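Local coordinates for DUF4276 family protein (Pyrococcus horikoshii, PDB 2P62) that is of unknown function but probably contains a domain related to the Toprim fold, at residues 71-80 / 107-115. Residues are numbered along the deposited sequence; the frame is centred on the assembly and turned at random.
Sequences IPKVLKSVLD and WVLSFLRER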
ATOM      1  N   ILE A  71     -15.534 -10.620 -12.127  1.00 49.77           N
ATOM      2  CA  ILE A  71     -15.586 -11.915 -11.445  1.00 47.49           C
ATOM      3  C   ILE A  71     -16.348 -12.953 -12.282  1.00 46.41           C
ATOM      4  O   ILE A  71     -15.864 -14.066 -12.498  1.00 45.21           O
ATOM      5  CB  ILE A  71     -16.283 -11.807 -10.056  1.00 48.48           C
ATOM      6  CG1 ILE A  71     -15.534 -10.825  -9.150  1.00 48.77           C
ATOM      7  CG2 ILE A  71     -16.380 -13.183  -9.410  1.00 47.59           C
ATOM      8  CD1 ILE A  71     -14.098 -11.195  -8.860  1.00 48.68           C
ATOM      9  N   PRO A  72     -17.556 -12.606 -12.757  1.00 44.29           N
ATOM     10  CA  PRO A  72     -18.319 -13.562 -13.565  1.00 43.96           C
ATOM     11  C   PRO A  72     -17.603 -13.861 -14.880  1.00 42.29           C
ATOM     12  O   PRO A  72     -17.677 -14.969 -15.418  1.00 40.45           O
ATOM     13  CB  PRO A  72     -19.651 -12.847 -13.779  1.00 45.02           C
ATOM     14  CG  PRO A  72     -19.251 -11.400 -13.789  1.00 45.97           C
ATOM     15  CD  PRO A  72     -18.292 -11.336 -12.621  1.00 44.39           C
ATOM     16  N   LYS A  73     -16.909 -12.853 -15.390  1.00 41.31           N
ATOM     17  CA  LYS A  73     -16.164 -12.988 -16.632  1.00 40.55           C
ATOM     18  C   LYS A  73     -15.044 -14.006 -16.406  1.00 38.33           C
ATOM     19  O   LYS A  73     -14.771 -14.855 -17.257  1.00 37.40           O
ATOM     20  CB  LYS A  73     -15.611 -11.613 -17.034  1.00 42.57           C
ATOM     21  CG  LYS A  73     -14.901 -11.534 -18.385  1.00 47.37           C
ATOM     22  CD  LYS A  73     -13.381 -11.670 -18.240  1.00 50.04           C
ATOM     23  CE  LYS A  73     -12.625 -10.674 -19.137  1.00 50.62           C
ATOM     24  NZ  LYS A  73     -12.983 -10.764 -20.593  1.00 52.34           N
ATOM     25  N   VAL A  74     -14.414 -13.935 -15.239  1.00 35.97           N
ATOM     26  CA  VAL A  74     -13.340 -14.860 -14.902  1.00 34.41           C
ATOM     27  C   VAL A  74     -13.855 -16.281 -14.710  1.00 33.17           C
ATOM     28  O   VAL A  74     -13.220 -17.237 -15.147  1.00 32.63           O
ATOM     29  CB  VAL A  74     -12.625 -14.425 -13.619  1.00 34.35           C
ATOM     30  CG1 VAL A  74     -11.618 -15.492 -13.193  1.00 32.73           C
ATOM     31  CG2 VAL A  74     -11.936 -13.102 -13.852  1.00 32.69           C
ATOM     32  N   LEU A  75     -15.004 -16.406 -14.052  1.00 32.12           N
ATOM     33  CA  LEU A  75     -15.608 -17.704 -13.791  1.00 31.43           C
ATOM     34  C   LEU A  75     -16.020 -18.402 -15.069  1.00 31.05           C
ATOM     35  O   LEU A  75     -15.833 -19.609 -15.222  1.00 31.36           O
ATOM     36  CB  LEU A  75     -16.840 -17.552 -12.890  1.00 32.43           C
ATOM     37  CG  LEU A  75     -16.608 -17.585 -11.380  1.00 33.88           C
ATOM     38  CD1 LEU A  75     -17.870 -17.167 -10.624  1.00 34.65           C
ATOM     39  CD2 LEU A  75     -16.196 -18.995 -10.995  1.00 35.36           C
ATOM     40  N   LYS A  76     -16.591 -17.632 -15.986  1.00 31.38           N
ATOM     41  CA  LYS A  76     -17.048 -18.187 -17.248  1.00 32.10           C
ATOM     42  C   LYS A  76     -15.861 -18.772 -18.012  1.00 31.75           C
ATOM     43  O   LYS A  76     -15.898 -19.921 -18.449  1.00 32.87           O
ATOM     44  CB  LYS A  76     -17.741 -17.100 -18.068  1.00 32.50           C
ATOM     45  CG  LYS A  76     -18.527 -17.636 -19.232  1.00 34.72           C
ATOM     46  CD  LYS A  76     -19.192 -16.512 -20.011  1.00 37.59           C
ATOM     47  CE  LYS A  76     -20.146 -17.076 -21.064  1.00 38.84           C
ATOM     48  NZ  LYS A  76     -19.472 -18.098 -21.924  1.00 38.06           N
ATOM     49  N   SER A  77     -14.802 -17.982 -18.146  1.00 29.37           N
ATOM     50  CA  SER A  77     -13.609 -18.431 -18.836  1.00 31.08           C
ATOM     51  C   SER A  77     -13.080 -19.717 -18.225  1.00 31.18           C
ATOM     52  O   SER A  77     -12.996 -20.740 -18.901  1.00 32.71           O
ATOM     53  CB  SER A  77     -12.511 -17.371 -18.766  1.00 32.45           C
ATOM     54  OG  SER A  77     -12.973 -16.110 -19.194  1.00 35.51           O
ATOM     55  N   VAL A  78     -12.716 -19.665 -16.946  1.00 30.40           N
ATOM     56  CA  VAL A  78     -12.162 -20.838 -16.274  1.00 32.23           C
ATOM     57  C   VAL A  78     -13.063 -22.065 -16.452  1.00 33.27           C
ATOM     58  O   VAL A  78     -12.594 -23.128 -16.862  1.00 34.34           O
ATOM     59  CB  VAL A  78     -11.908 -20.572 -14.754  1.00 31.25           C
ATOM     60  CG1 VAL A  78     -11.381 -21.821 -14.097  1.00 32.20           C
ATOM     61  CG2 VAL A  78     -10.889 -19.448 -14.571  1.00 29.04           C
ATOM     62  N   LEU A  79     -14.353 -21.904 -16.168  1.00 33.07           N
ATOM     63  CA  LEU A  79     -15.329 -22.983 -16.308  1.00 33.75           C
ATOM     64  C   LEU A  79     -15.382 -23.536 -17.731  1.00 35.20           C
ATOM     65  O   LEU A  79     -15.432 -24.748 -17.932  1.00 36.93           O
ATOM     66  CB  LEU A  79     -16.717 -22.480 -15.908  1.00 33.23           C
ATOM     67  CG  LEU A  79     -17.306 -22.806 -14.538  1.00 30.65           C
ATOM     68  CD1 LEU A  79     -16.241 -22.863 -13.469  1.00 29.78           C
ATOM     69  CD2 LEU A  79     -18.347 -21.755 -14.222  1.00 29.14           C
ATOM     70  N   ASP A  80     -15.398 -22.652 -18.723  1.00 35.67           N
ATOM     71  CA  ASP A  80     -15.435 -23.103 -20.113  1.00 36.96           C
ATOM     72  C   ASP A  80     -14.120 -23.831 -20.431  1.00 37.95           C
ATOM     73  O   ASP A  80     -14.122 -24.890 -21.064  1.00 39.12           O
ATOM     74  CB  ASP A  80     -15.653 -21.913 -21.067  1.00 36.46           C
ATOM     75  CG  ASP A  80     -17.110 -21.409 -21.072  1.00 38.23           C
ATOM     76  OD1 ASP A  80     -17.332 -20.247 -21.472  1.00 38.44           O
ATOM     77  OD2 ASP A  80     -18.041 -22.170 -20.702  1.00 37.49           O
ATOM     78  N   TRP A 107     -24.715 -14.336  -4.489  1.00 26.10           N
ATOM     79  CA  TRP A 107     -23.869 -13.518  -5.352  1.00 27.52           C
ATOM     80  C   TRP A 107     -23.144 -14.392  -6.388  1.00 28.51           C
ATOM     81  O   TRP A 107     -23.210 -14.146  -7.598  1.00 28.79           O
ATOM     82  CB  TRP A 107     -22.875 -12.736  -4.484  1.00 29.58           C
ATOM     83  CG  TRP A 107     -21.974 -11.800  -5.235  1.00 30.61           C
ATOM     84  CD1 TRP A 107     -22.344 -10.836  -6.129  1.00 30.23           C
ATOM     85  CD2 TRP A 107     -20.541 -11.753  -5.162  1.00 29.74           C
ATOM     86  NE1 TRP A 107     -21.226 -10.193  -6.621  1.00 30.75           N
ATOM     87  CE2 TRP A 107     -20.109 -10.736  -6.044  1.00 28.91           C
ATOM     88  CE3 TRP A 107     -19.581 -12.470  -4.433  1.00 28.94           C
ATOM     89  CZ2 TRP A 107     -18.756 -10.422  -6.224  1.00 31.40           C
ATOM     90  CZ3 TRP A 107     -18.230 -12.158  -4.610  1.00 32.08           C
ATOM     91  CH2 TRP A 107     -17.833 -11.140  -5.500  1.00 30.35           C
ATOM     92  N   VAL A 108     -22.474 -15.436  -5.919  1.00 28.03           N
ATOM     93  CA  VAL A 108     -21.766 -16.326  -6.823  1.00 26.32           C
ATOM     94  C   VAL A 108     -22.738 -17.059  -7.750  1.00 26.00           C
ATOM     95  O   VAL A 108     -22.533 -17.119  -8.961  1.00 23.77           O
ATOM     96  CB  VAL A 108     -20.935 -17.347  -6.024  1.00 25.15           C
ATOM     97  CG1 VAL A 108     -20.267 -18.354  -6.969  1.00 25.02           C
ATOM     98  CG2 VAL A 108     -19.889 -16.608  -5.209  1.00 22.31           C
ATOM     99  N   LEU A 109     -23.798 -17.610  -7.168  1.00 25.26           N
ATOM    100  CA  LEU A 109     -24.799 -18.344  -7.930  1.00 27.22           C
ATOM    101  C   LEU A 109     -25.341 -17.537  -9.118  1.00 27.68           C
ATOM    102  O   LEU A 109     -25.604 -18.092 -10.195  1.00 25.52           O
ATOM    103  CB  LEU A 109     -25.952 -18.755  -7.011  1.00 29.21           C
ATOM    104  CG  LEU A 109     -26.917 -19.763  -7.640  1.00 30.35           C
ATOM    105  CD1 LEU A 109     -26.199 -21.099  -7.840  1.00 29.97           C
ATOM    106  CD2 LEU A 109     -28.129 -19.940  -6.757  1.00 31.73           C
ATOM    107  N   SER A 110     -25.514 -16.231  -8.916  1.00 27.18           N
ATOM    108  CA  SER A 110     -26.021 -15.340  -9.961  1.00 28.45           C
ATOM    109  C   SER A 110     -25.051 -15.210 -11.142  1.00 29.27           C
ATOM    110  O   SER A 110     -25.411 -14.654 -12.177  1.00 29.50           O
ATOM    111  CB  SER A 110     -26.293 -13.940  -9.392  1.00 27.81           C
ATOM    112  OG  SER A 110     -25.079 -13.194  -9.265  1.00 30.05           O
ATOM    113  N   PHE A 111     -23.828 -15.710 -10.981  1.00 30.50           N
ATOM    114  CA  PHE A 111     -22.825 -15.661 -12.044  1.00 33.61           C
ATOM    115  C   PHE A 111     -22.867 -16.922 -12.901  1.00 35.28           C
ATOM    116  O   PHE A 111     -22.333 -16.942 -14.007  1.00 36.32           O
ATOM    117  CB  PHE A 111     -21.412 -15.521 -11.448  1.00 33.92           C
ATOM    118  CG  PHE A 111     -21.204 -14.252 -10.676  1.00 33.76           C
ATOM    119  CD1 PHE A 111     -20.361 -14.226  -9.572  1.00 33.64           C
ATOM    120  CD2 PHE A 111     -21.880 -13.093 -11.031  1.00 35.12           C
ATOM    121  CE1 PHE A 111     -20.202 -13.067  -8.830  1.00 33.38           C
ATOM    122  CE2 PHE A 111     -21.729 -11.927 -10.296  1.00 35.49           C
ATOM    123  CZ  PHE A 111     -20.890 -11.914  -9.193  1.00 34.74           C
ATOM    124  N   LEU A 112     -23.508 -17.971 -12.392  1.00 36.94           N
ATOM    125  CA  LEU A 112     -23.575 -19.250 -13.092  1.00 38.01           C
ATOM    126  C   LEU A 112     -24.855 -19.530 -13.862  1.00 40.65           C
ATOM    127  O   LEU A 112     -25.542 -20.517 -13.595  1.00 42.49           O
ATOM    128  CB  LEU A 112     -23.345 -20.385 -12.097  1.00 35.81           C
ATOM    129  CG  LEU A 112     -22.063 -20.293 -11.275  1.00 34.98           C
ATOM    130  CD1 LEU A 112     -22.061 -21.428 -10.284  1.00 35.00           C
ATOM    131  CD2 LEU A 112     -20.835 -20.350 -12.187  1.00 33.60           C
ATOM    132  N   ARG A 113     -25.173 -18.677 -14.825  1.00 43.41           N
ATOM    133  CA  ARG A 113     -26.374 -18.867 -15.635  1.00 45.26           C
ATOM    134  C   ARG A 113     -26.097 -19.853 -16.787  1.00 43.77           C
ATOM    135  O   ARG A 113     -24.983 -19.908 -17.304  1.00 42.29           O
ATOM    136  CB  ARG A 113     -26.826 -17.509 -16.175  1.00 48.37           C
ATOM    137  CG  ARG A 113     -28.274 -17.184 -15.889  1.00 52.34           C
ATOM    138  CD  ARG A 113     -29.133 -17.480 -17.101  1.00 55.23           C
ATOM    139  NE  ARG A 113     -28.684 -16.725 -18.269  1.00 58.11           N
ATOM    140  CZ  ARG A 113     -29.355 -16.648 -19.417  1.00 59.99           C
ATOM    141  NH1 ARG A 113     -30.517 -17.279 -19.554  1.00 60.28           N
ATOM    142  NH2 ARG A 113     -28.860 -15.947 -20.430  1.00 59.22           N
ATOM    143  N   GLU A 114     -27.102 -20.634 -17.178  1.00 43.68           N
ATOM    144  CA  GLU A 114     -26.952 -21.619 -18.260  1.00 44.72           C
ATOM    145  C   GLU A 114     -25.961 -22.721 -17.874  1.00 43.72           C
ATOM    146  O   GLU A 114     -25.294 -23.307 -18.736  1.00 43.71           O
ATOM    147  CB  GLU A 114     -26.478 -20.950 -19.561  1.00 44.51           C
ATOM    148  CG  GLU A 114     -27.475 -19.976 -20.185  1.00 48.80           C
ATOM    149  CD  GLU A 114     -28.697 -20.664 -20.788  1.00 50.43           C
ATOM    150  OE1 GLU A 114     -29.622 -19.946 -21.224  1.00 51.86           O
ATOM    151  OE2 GLU A 114     -28.736 -21.913 -20.833  1.00 50.77           O
ATOM    152  N   ARG A 115     -25.869 -22.993 -16.573  1.00 41.04           N
ATOM    153  CA  ARG A 115     -24.963 -24.010 -16.037  1.00 38.08           C
ATOM    154  C   ARG A 115     -25.745 -25.048 -15.254  1.00 36.68           C
ATOM    155  O   ARG A 115     -26.685 -24.707 -14.538  1.00 36.21           O
ATOM    156  CB  ARG A 115     -23.940 -23.391 -15.067  1.00 36.03           C
ATOM    157  CG  ARG A 115     -22.938 -22.410 -15.660  1.00 35.13           C
ATOM    158  CD  ARG A 115     -21.806 -23.116 -16.398  1.00 31.12           C
ATOM    159  NE  ARG A 115     -20.835 -22.151 -16.909  1.00 31.38           N
ATOM    160  CZ  ARG A 115     -19.885 -22.434 -17.797  1.00 28.99           C
ATOM    161  NH1 ARG A 115     -19.770 -23.661 -18.282  1.00 24.39           N
ATOM    162  NH2 ARG A 115     -19.056 -21.479 -18.206  1.00 29.17           N
TER
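With CG set opposite the carbonyl carbon (chi1 -63°), Phe111 turns its ring onto Pro72, while Arg115, bent at chi2 (-78°), carries its guanidinium to Asp80. The rigid proline in the first turn of helix 71-84 suits a ring partner: its CD forms a CH-pi contact 4.2 Å from the Phe111 ring centroid, and its CB comes within 3.5 Å of CD2 of Phe111. Branched Ile71 and Leu75 fill in around the same aromatic, CG2 of Ile71 lying 3.9 Å from CE1 of Phe111. One helical turn beyond Leu75, Leu79 meets CD2 of Leu112 with its own CD2 and lays CB over one guanidinium face of Arg115. The carboxylate of Asp80 accepts from this arginine at 2.8 Å between OD2 and NH2, approached from above its plane, with a weaker bond from NH1, which also forms a salt bridge with Glu127; OD1 of Asp80 takes Lys76 NZ through the syn lone pair at 3.1 Å. Replacing Asp80 by an alanine is likely to leave Lys76 and Arg115 without the carboxylate between them, their like charges close together. Leu75 rests on Val92 of strand 89-97, and Leu112 on Ile131 of strand 129-136. Helix 71-84 thus meets the segment carrying Phe111, Leu112 and Arg115 through apolar packing that passes into a charged network, where Asp80 would balance Lys76 and, with Glu127, Arg115.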